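Local coordinates for protein alkaline phosphatase (Thermus thermophilus, PDB 7KWD) that probably hydrolyses phosphate monoesters as a homodimeric enzyme of the alkaline phosphatase family that carries zinc and magnesium ions, at residues Y78-Y86 against V450-V460; P232-Q240 against P344-M352. All coordinates share one frame; numbering follows the deposited sequence.

Contact 1. Residues Y78-Y86 against V450-V460; sequences YPNGLINTY and VNLGLVDNTHV
Leu-454 sets its CG anti to the backbone N (chi1 171°), which swings the forked end toward the neighbouring strand: CD1 meets Leu-82 CB at 3.7 Å, and CD2 lies 3.8 Å from Asn-84 ND2. On the other face Ile-83 holds CG1 between its backbone N and carbonyl carbon (chi1 50°); this turns CG2 to Val-455 CG2 (3.5 Å), and the extended CG1 arm carries CD1 to Asn-457 CB, crossing that side chain at about a right angle. Ile-83 and Val-455, both beta-branched, suit an extended backbone and cover this face with hydrocarbon.

Between these two faces runs a short parallel ladder. Leu-82 N donates to Gly-453 O (3.0 Å), Val-455 N to Leu-82 O (2.8 Å, nearly straight at 172°) and Asn-84 N to Val-455 O (2.9 Å); a weak bond from Asn-457 N to Asn-84 O closes it. Glycine suits position 81 because a CB there would strike Gly-453 O and Leu-452 CB, and Gly-453 itself has a positive phi. Asp-456 divides its carboxylate: OD2 takes the capping bond from Thr-458 N, met from above the carboxylate plane, and a second bond from Thr-458 OG1 (2.6 Å) on its anti lone pair, while OD1 takes a water proton; that water also accepts from Asn-84 ND2.

Lys-107 salt-bridges Asp-456 OD1 and donates to Asn-457 OD1, and Asn-84 OD1 accepts from Gln-58 of the second subunit. Within the sheet, strand 80-84 is flanked by parallel strand 454-456 and antiparallel strand 438-443, with Ile-83, Asn-457 and Val-460 packed on Phe-102 of helix 95-104, while Leu-82 and Leu-454 meet Trp-51 and Tyr-54 of the second subunit.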
loop_
_atom_site.group_PDB
_atom_site.type_symbol
_atom_site.label_atom_id
_atom_site.label_comp_id
_atom_site.label_asym_id
_atom_site.label_seq_id
_atom_site.Cartn_x
_atom_site.Cartn_y
_atom_site.Cartn_z
ATOM N N TYR A 78 11.887 15.243 -2.730
ATOM C CA TYR A 78 13.171 14.689 -2.333
ATOM C C TYR A 78 13.251 13.220 -2.673
ATOM O O TYR A 78 12.231 12.572 -2.923
ATOM C CB TYR A 78 13.368 14.918 -0.832
ATOM C CG TYR A 78 13.696 16.354 -0.555
ATOM C CD1 TYR A 78 12.727 17.248 -0.173
ATOM C CD2 TYR A 78 14.978 16.818 -0.727
ATOM C CE1 TYR A 78 13.035 18.576 0.059
ATOM C CE2 TYR A 78 15.289 18.127 -0.514
ATOM C CZ TYR A 78 14.331 19.007 -0.112
ATOM O OH TYR A 78 14.678 20.327 0.109
ATOM N N PRO A 79 14.461 12.659 -2.726
ATOM C CA PRO A 79 14.603 11.265 -3.152
ATOM C C PRO A 79 13.829 10.333 -2.239
ATOM O O PRO A 79 13.997 10.352 -1.014
ATOM C CB PRO A 79 16.113 11.013 -3.057
ATOM C CG PRO A 79 16.728 12.357 -3.155
ATOM C CD PRO A 79 15.772 13.261 -2.425
ATOM N N ASN A 80 12.977 9.504 -2.843
ATOM C CA ASN A 80 12.320 8.491 -2.033
ATOM C C ASN A 80 12.073 7.252 -2.873
ATOM O O ASN A 80 12.093 7.278 -4.115
ATOM C CB ASN A 80 11.011 8.983 -1.377
ATOM C CG ASN A 80 9.965 9.415 -2.373
ATOM O OD1 ASN A 80 9.030 8.651 -2.719
ATOM N ND2 ASN A 80 10.075 10.663 -2.812
ATOM N N GLY A 81 11.932 6.160 -2.153
ATOM C CA GLY A 81 11.690 4.868 -2.748
ATOM C C GLY A 81 11.005 3.973 -1.722
ATOM O O GLY A 81 10.240 4.418 -0.887
ATOM N N LEU A 82 11.321 2.688 -1.845
ATOM C CA LEU A 82 10.556 1.637 -1.219
ATOM C C LEU A 82 11.515 0.649 -0.589
ATOM O O LEU A 82 12.554 0.328 -1.190
ATOM C CB LEU A 82 9.705 0.903 -2.249
ATOM C CG LEU A 82 8.568 1.656 -2.927
ATOM C CD1 LEU A 82 7.884 0.748 -3.971
ATOM C CD2 LEU A 82 7.605 2.158 -1.900
ATOM N N ILE A 83 11.159 0.139 0.591
ATOM C CA ILE A 83 11.906 -0.966 1.168
ATOM C C ILE A 83 11.039 -2.214 1.261
ATOM O O ILE A 83 9.861 -2.147 1.625
ATOM C CB ILE A 83 12.496 -0.627 2.545
ATOM C CG1 ILE A 83 11.431 -0.040 3.467
ATOM C CG2 ILE A 83 13.707 0.316 2.413
ATOM C CD1 ILE A 83 11.886 -0.087 4.895
ATOM N N ASN A 84 11.658 -3.369 0.986
ATOM C CA ASN A 84 11.092 -4.662 1.362
ATOM C C ASN A 84 11.325 -4.901 2.854
ATOM O O ASN A 84 12.407 -4.623 3.387
ATOM C CB ASN A 84 11.717 -5.787 0.527
ATOM C CG ASN A 84 10.992 -6.009 -0.782
ATOM O OD1 ASN A 84 9.763 -5.869 -0.873
ATOM N ND2 ASN A 84 11.743 -6.353 -1.816
ATOM N N THR A 85 10.288 -5.398 3.539
ATOM C CA THR A 85 10.322 -5.489 4.992
ATOM C C THR A 85 10.381 -6.916 5.512
ATOM O O THR A 85 10.410 -7.115 6.731
ATOM C CB THR A 85 9.087 -4.818 5.576
ATOM O OG1 THR A 85 7.914 -5.475 5.038
ATOM C CG2 THR A 85 9.074 -3.360 5.206
ATOM N N TYR A 86 10.349 -7.908 4.638
ATOM C CA TYR A 86 10.344 -9.282 5.115
ATOM C C TYR A 86 11.559 -9.589 5.987
ATOM O O TYR A 86 12.665 -9.070 5.794
ATOM C CB TYR A 86 10.263 -10.262 3.957
ATOM C CG TYR A 86 11.263 -10.134 2.844
ATOM C CD1 TYR A 86 12.500 -10.761 2.906
ATOM C CD2 TYR A 86 10.927 -9.471 1.678
ATOM C CE1 TYR A 86 13.399 -10.681 1.836
ATOM C CE2 TYR A 86 11.797 -9.388 0.631
ATOM C CZ TYR A 86 13.035 -9.997 0.714
ATOM O OH TYR A 86 13.896 -9.914 -0.345
ATOM N N VAL A 450 20.315 10.855 -6.403
ATOM C CA VAL A 450 20.121 9.550 -5.783
ATOM C C VAL A 450 18.796 8.943 -6.243
ATOM O O VAL A 450 17.730 9.514 -6.013
ATOM C CB VAL A 450 20.172 9.667 -4.250
ATOM C CG1 VAL A 450 19.885 8.297 -3.626
ATOM C CG2 VAL A 450 21.496 10.225 -3.823
ATOM N N ASN A 451 18.865 7.768 -6.877
ATOM C CA ASN A 451 17.691 7.051 -7.360
ATOM C C ASN A 451 17.554 5.777 -6.553
ATOM O O ASN A 451 18.315 4.827 -6.783
ATOM C CB ASN A 451 17.818 6.682 -8.837
ATOM C CG ASN A 451 17.316 7.761 -9.746
ATOM O OD1 ASN A 451 17.762 8.914 -9.652
ATOM N ND2 ASN A 451 16.417 7.399 -10.668
ATOM N N LEU A 452 16.589 5.738 -5.617
ATOM C CA LEU A 452 16.507 4.603 -4.695
ATOM C C LEU A 452 15.858 3.387 -5.349
ATOM O O LEU A 452 16.404 2.279 -5.314
ATOM C CB LEU A 452 15.713 4.975 -3.455
ATOM C CG LEU A 452 16.447 5.984 -2.584
ATOM C CD1 LEU A 452 15.600 6.540 -1.515
ATOM C CD2 LEU A 452 17.679 5.346 -1.979
ATOM N N GLY A 453 14.684 3.585 -5.924
ATOM C CA GLY A 453 13.903 2.448 -6.319
ATOM C C GLY A 453 13.522 1.587 -5.132
ATOM O O GLY A 453 13.324 2.068 -4.001
ATOM N N LEU A 454 13.384 0.285 -5.410
ATOM C CA LEU A 454 12.966 -0.711 -4.428
ATOM C C LEU A 454 14.225 -1.352 -3.891
ATOM O O LEU A 454 14.938 -2.016 -4.644
ATOM C CB LEU A 454 12.054 -1.771 -5.025
ATOM C CG LEU A 454 11.775 -2.957 -4.096
ATOM C CD1 LEU A 454 10.953 -2.541 -2.877
ATOM C CD2 LEU A 454 11.063 -4.057 -4.819
ATOM N N VAL A 455 14.507 -1.136 -2.601
ATOM C CA VAL A 455 15.687 -1.691 -1.959
ATOM C C VAL A 455 15.237 -2.587 -0.830
ATOM O O VAL A 455 14.067 -2.611 -0.457
ATOM C CB VAL A 455 16.647 -0.612 -1.425
ATOM C CG1 VAL A 455 17.082 0.321 -2.534
ATOM C CG2 VAL A 455 16.039 0.129 -0.254
ATOM N N ASP A 456 16.185 -3.300 -0.261
ATOM C CA ASP A 456 15.886 -4.139 0.893
ATOM C C ASP A 456 15.996 -3.308 2.154
ATOM O O ASP A 456 16.759 -2.345 2.210
ATOM C CB ASP A 456 16.827 -5.336 0.956
ATOM C CG ASP A 456 16.386 -6.356 1.974
ATOM O OD1 ASP A 456 15.307 -6.960 1.770
ATOM O OD2 ASP A 456 17.108 -6.525 2.978
ATOM N N ASN A 457 15.222 -3.679 3.186
ATOM C CA ASN A 457 15.301 -2.866 4.395
ATOM C C ASN A 457 16.722 -2.860 4.962
ATOM O O ASN A 457 17.139 -1.867 5.581
ATOM C CB ASN A 457 14.238 -3.299 5.413
ATOM C CG ASN A 457 14.299 -4.772 5.834
ATOM O OD1 ASN A 457 15.123 -5.573 5.379
ATOM N ND2 ASN A 457 13.393 -5.125 6.728
ATOM N N THR A 458 17.511 -3.905 4.692
ATOM C CA THR A 458 18.882 -3.899 5.190
ATOM C C THR A 458 19.708 -2.790 4.558
ATOM O O THR A 458 20.778 -2.451 5.061
ATOM C CB THR A 458 19.603 -5.221 4.923
ATOM O OG1 THR A 458 19.487 -5.587 3.536
ATOM C CG2 THR A 458 18.995 -6.314 5.801
ATOM N N HIS A 459 19.247 -2.223 3.456
ATOM C CA HIS A 459 20.034 -1.166 2.838
ATOM C C HIS A 459 20.040 0.098 3.679
ATOM O O HIS A 459 20.946 0.935 3.538
ATOM C CB HIS A 459 19.522 -0.853 1.453
ATOM C CG HIS A 459 20.487 -0.056 0.652
ATOM N ND1 HIS A 459 21.767 -0.497 0.392
ATOM C CD2 HIS A 459 20.394 1.182 0.117
ATOM C CE1 HIS A 459 22.407 0.425 -0.303
ATOM N NE2 HIS A 459 21.593 1.446 -0.491
ATOM N N VAL A 460 19.050 0.257 4.567
ATOM C CA VAL A 460 19.080 1.418 5.433
ATOM C C VAL A 460 20.349 1.404 6.279
ATOM O O VAL A 460 20.976 2.455 6.506
ATOM C CB VAL A 460 17.807 1.491 6.284
ATOM C CG1 VAL A 460 18.038 2.510 7.350
ATOM C CG2 VAL A 460 16.627 1.813 5.372
HETATM O O HOH W 1 12.668 5.602 -6.181
HETATM O O HOH W 2 15.107 7.992 -5.139
HETATM O O HOH W 3 14.483 -7.052 -0.865
HETATM O O HOH W 4 12.565 -7.434 8.698
#

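Contact 2. Residues P232-Q240 against P344-M352; sequences PYEIDRRFQ and PQRASFEHM
Asp-236 matches its two carboxylate oxygens to two donors of Ser-348: OD1 accepts from the backbone N (2.8 Å, syn side), OD2 from OG, very short at 2.5 Å. Serine's short hydroxyl suits the N-cap of helix 349-356, donating to the first helix's aspartate and accepting from His-351 N in its own first turn. Ile-235 CG2 packs on this backbone. Glu-350 CB lies at the Tyr-233 ring edge, its carboxylate oblique to the ring (planes 42° apart), and a water links OE2 to Tyr-233 OH.

Arg-346, bent at chi2 (-73°), lays CD and guanidinium over one face of the Phe-239 ring, a cation-pi stack with planes 21° apart; Arg-238 CG covers the opposite face. With an alanine replacing Phe-239, Arg-346 would probably lose the flat surface it lies on, leaving a gap beside Arg-238. The Gln-240 amide can reach a backbone carbonyl: NE2 donates to Arg-346 O (2.8 Å) from above the carbonyl plane, and CG sits over the His-351 ring.

Asp-236 OD2 and Glu-350 OE1 are like charges 4.7 Å apart, bridged by a water. Arg-273, salt-bridged to Glu-350, probably offsets the repulsion there, as the Ser-348 donors and helix N-terminus probably do at Asp-236.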
loop_
_atom_site.group_PDB
_atom_site.type_symbol
_atom_site.label_atom_id
_atom_site.label_comp_id
_atom_site.label_asym_id
_atom_site.label_seq_id
_atom_site.Cartn_x
_atom_site.Cartn_y
_atom_site.Cartn_z
ATOM N N PRO A 232 0.427 8.242 25.442
ATOM C CA PRO A 232 -0.888 8.246 24.795
ATOM C C PRO A 232 -0.840 8.701 23.335
ATOM O O PRO A 232 -0.044 9.560 22.940
ATOM C CB PRO A 232 -1.703 9.229 25.655
ATOM C CG PRO A 232 -1.063 9.147 27.032
ATOM C CD PRO A 232 0.414 8.899 26.769
ATOM N N TYR A 233 -1.769 8.144 22.557
ATOM C CA TYR A 233 -2.019 8.627 21.205
ATOM C C TYR A 233 -2.218 10.137 21.166
ATOM O O TYR A 233 -2.834 10.726 22.067
ATOM C CB TYR A 233 -3.255 7.956 20.643
ATOM C CG TYR A 233 -3.162 6.489 20.411
ATOM C CD1 TYR A 233 -2.455 5.991 19.321
ATOM C CD2 TYR A 233 -3.830 5.585 21.251
ATOM C CE1 TYR A 233 -2.401 4.605 19.074
ATOM C CE2 TYR A 233 -3.775 4.224 21.022
ATOM C CZ TYR A 233 -3.050 3.739 19.933
ATOM O OH TYR A 233 -2.966 2.394 19.670
ATOM N N GLU A 234 -1.734 10.750 20.087
ATOM C CA GLU A 234 -2.023 12.160 19.833
ATOM C C GLU A 234 -3.515 12.495 19.979
ATOM O O GLU A 234 -3.870 13.528 20.551
ATOM C CB GLU A 234 -1.531 12.548 18.437
ATOM C CG GLU A 234 -1.847 13.983 18.021
ATOM C CD GLU A 234 -1.145 15.054 18.847
ATOM O OE1 GLU A 234 -0.170 14.776 19.598
ATOM O OE2 GLU A 234 -1.606 16.208 18.765
ATOM N N ILE A 235 -4.404 11.647 19.464
ATOM C CA ILE A 235 -5.820 12.012 19.538
ATOM C C ILE A 235 -6.252 12.168 20.992
ATOM O O ILE A 235 -7.070 13.031 21.324
ATOM C CB ILE A 235 -6.686 10.983 18.780
ATOM C CG1 ILE A 235 -8.098 11.543 18.594
ATOM C CG2 ILE A 235 -6.719 9.626 19.481
ATOM C CD1 ILE A 235 -9.006 10.697 17.732
ATOM N N ASP A 236 -5.690 11.365 21.882
ATOM C CA ASP A 236 -6.067 11.420 23.290
ATOM C C ASP A 236 -5.384 12.596 23.979
ATOM O O ASP A 236 -6.027 13.336 24.727
ATOM C CB ASP A 236 -5.733 10.079 23.950
ATOM C CG ASP A 236 -6.520 8.907 23.341
ATOM O OD1 ASP A 236 -7.690 9.101 22.969
ATOM O OD2 ASP A 236 -5.977 7.778 23.234
ATOM N N ARG A 237 -4.105 12.829 23.688
ATOM C CA ARG A 237 -3.425 13.997 24.229
ATOM C C ARG A 237 -4.154 15.273 23.837
ATOM O O ARG A 237 -4.328 16.179 24.666
ATOM C CB ARG A 237 -1.978 14.025 23.719
ATOM C CG ARG A 237 -1.163 15.237 24.123
ATOM C CD ARG A 237 0.042 15.446 23.189
ATOM N NE ARG A 237 -0.413 16.148 22.000
ATOM C CZ ARG A 237 -0.597 17.464 21.952
ATOM N NH1 ARG A 237 -0.329 18.204 23.022
ATOM N NH2 ARG A 237 -1.021 18.040 20.840
ATOM N N ARG A 238 -4.564 15.364 22.567
ATOM C CA ARG A 238 -5.111 16.597 22.016
ATOM C C ARG A 238 -6.488 16.905 22.597
ATOM O O ARG A 238 -6.749 18.038 23.002
ATOM C CB ARG A 238 -5.190 16.493 20.488
ATOM C CG ARG A 238 -5.674 17.768 19.778
ATOM C CD ARG A 238 -5.448 17.686 18.246
ATOM N NE ARG A 238 -4.018 17.796 17.966
ATOM C CZ ARG A 238 -3.404 18.945 17.737
ATOM N NH1 ARG A 238 -4.110 20.068 17.715
ATOM N NH2 ARG A 238 -2.092 18.970 17.514
ATOM N N PHE A 239 -7.370 15.907 22.663
ATOM C CA PHE A 239 -8.777 16.129 22.963
ATOM C C PHE A 239 -9.219 15.682 24.345
ATOM O O PHE A 239 -10.322 16.043 24.752
ATOM C CB PHE A 239 -9.645 15.420 21.925
ATOM C CG PHE A 239 -9.441 15.925 20.555
ATOM C CD1 PHE A 239 -9.700 17.251 20.251
ATOM C CD2 PHE A 239 -8.965 15.099 19.568
ATOM C CE1 PHE A 239 -9.496 17.730 18.978
ATOM C CE2 PHE A 239 -8.770 15.574 18.292
ATOM C CZ PHE A 239 -9.033 16.888 17.998
ATOM N N GLN A 240 -8.423 14.901 25.063
ATOM C CA GLN A 240 -8.797 14.448 26.387
ATOM C C GLN A 240 -7.909 15.042 27.467
ATOM O O GLN A 240 -7.897 14.531 28.581
ATOM C CB GLN A 240 -8.760 12.920 26.484
ATOM C CG GLN A 240 -9.570 12.222 25.453
ATOM C CD GLN A 240 -11.055 12.485 25.623
ATOM O OE1 GLN A 240 -11.540 12.597 26.747
ATOM N NE2 GLN A 240 -11.793 12.571 24.493
ATOM N N PRO A 344 -14.894 14.575 13.650
ATOM C CA PRO A 344 -15.585 14.544 14.951
ATOM C C PRO A 344 -14.924 13.678 15.997
ATOM O O PRO A 344 -15.285 13.818 17.176
ATOM C CB PRO A 344 -16.982 13.982 14.605
ATOM C CG PRO A 344 -17.176 14.378 13.133
ATOM C CD PRO A 344 -15.790 14.160 12.546
ATOM N N GLN A 345 -14.003 12.781 15.624
ATOM C CA GLN A 345 -13.424 11.868 16.609
ATOM C C GLN A 345 -12.628 12.634 17.657
ATOM O O GLN A 345 -11.987 13.643 17.368
ATOM C CB GLN A 345 -12.559 10.822 15.920
ATOM C CG GLN A 345 -13.385 9.930 15.036
ATOM C CD GLN A 345 -12.677 8.671 14.676
ATOM O OE1 GLN A 345 -11.601 8.407 15.172
ATOM N NE2 GLN A 345 -13.290 7.865 13.824
ATOM N N ARG A 346 -12.724 12.166 18.906
ATOM C CA ARG A 346 -12.126 12.849 20.041
ATOM C C ARG A 346 -11.340 11.907 20.954
ATOM O O ARG A 346 -10.740 12.382 21.931
ATOM C CB ARG A 346 -13.202 13.577 20.880
ATOM C CG ARG A 346 -13.883 14.765 20.189
ATOM C CD ARG A 346 -12.962 15.972 20.096
ATOM N NE ARG A 346 -13.607 17.052 19.369
ATOM C CZ ARG A 346 -13.609 17.177 18.048
ATOM N NH1 ARG A 346 -12.980 16.291 17.279
ATOM N NH2 ARG A 346 -14.226 18.206 17.492
ATOM N N ALA A 347 -11.324 10.602 20.680
ATOM C CA ALA A 347 -10.506 9.691 21.476
ATOM C C ALA A 347 -10.275 8.401 20.690
ATOM O O ALA A 347 -10.970 8.097 19.714
ATOM C CB ALA A 347 -11.167 9.383 22.834
ATOM N N SER A 348 -9.266 7.655 21.127
ATOM C CA SER A 348 -8.955 6.364 20.538
ATOM C C SER A 348 -9.789 5.249 21.166
ATOM O O SER A 348 -10.346 5.394 22.249
ATOM C CB SER A 348 -7.479 6.046 20.763
ATOM O OG SER A 348 -7.218 5.910 22.165
ATOM N N PHE A 349 -9.831 4.103 20.483
ATOM C CA PHE A 349 -10.406 2.893 21.066
ATOM C C PHE A 349 -9.748 2.546 22.402
ATOM O O PHE A 349 -10.398 1.985 23.287
ATOM C CB PHE A 349 -10.238 1.723 20.094
ATOM C CG PHE A 349 -11.182 1.741 18.905
ATOM C CD1 PHE A 349 -12.383 2.427 18.947
ATOM C CD2 PHE A 349 -10.867 1.036 17.749
ATOM C CE1 PHE A 349 -13.240 2.405 17.864
ATOM C CE2 PHE A 349 -11.714 1.026 16.670
ATOM C CZ PHE A 349 -12.910 1.703 16.732
ATOM N N GLU A 350 -8.454 2.828 22.542
ATOM C CA GLU A 350 -7.721 2.496 23.762
ATOM C C GLU A 350 -8.235 3.300 24.932
ATOM O O GLU A 350 -8.375 2.784 26.049
ATOM C CB GLU A 350 -6.228 2.754 23.545
ATOM C CG GLU A 350 -5.370 2.758 24.805
ATOM C CD GLU A 350 -3.888 3.008 24.495
ATOM O OE1 GLU A 350 -3.413 4.149 24.696
ATOM O OE2 GLU A 350 -3.204 2.067 24.038
ATOM N N HIS A 351 -8.519 4.574 24.688
ATOM C CA HIS A 351 -9.043 5.431 25.743
ATOM C C HIS A 351 -10.490 5.087 26.043
ATOM O O HIS A 351 -10.868 4.941 27.210
ATOM C CB HIS A 351 -8.886 6.865 25.311
ATOM C CG HIS A 351 -9.347 7.859 26.312
ATOM N ND1 HIS A 351 -8.524 8.350 27.298
ATOM C CD2 HIS A 351 -10.536 8.485 26.457
ATOM C CE1 HIS A 351 -9.187 9.243 28.004
ATOM N NE2 HIS A 351 -10.408 9.348 27.511
ATOM N N MET A 352 -11.297 4.888 25.000
ATOM C CA MET A 352 -12.651 4.390 25.191
ATOM C C MET A 352 -12.652 3.152 26.077
ATOM O O MET A 352 -13.370 3.098 27.076
ATOM C CB MET A 352 -13.299 4.096 23.836
ATOM C CG MET A 352 -13.577 5.383 23.016
ATOM S SD MET A 352 -14.051 5.117 21.271
ATOM C CE MET A 352 -15.610 4.168 21.565
HETATM O O HOH W 5 -4.018 6.923 24.610
HETATM O O HOH W 6 -3.464 0.787 21.851
#

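Overall arrangement
The two contacts lie on opposite sides of the chain's centre, about 33 Å apart between centres and about 20 Å between nearest atoms, and do not touch. Along the chain the order is 78-86, 232-240, 344-352, 450-460, so contact 2 is nested inside the loop that contact 1 closes. Contact 1 is a strand pairing set one strand (438-443) from 310-325, which carries zinc ligands, and it borders the second subunit; contact 2 sets helix 234-239 against the loop leading into helix 349-356 and its first turn, and no other chain touches it. Thr-85 is about 9 Å and Tyr-233 about 10 Å from a bound zinc ion, so both long-range closures lie in the surroundings of the metal centre.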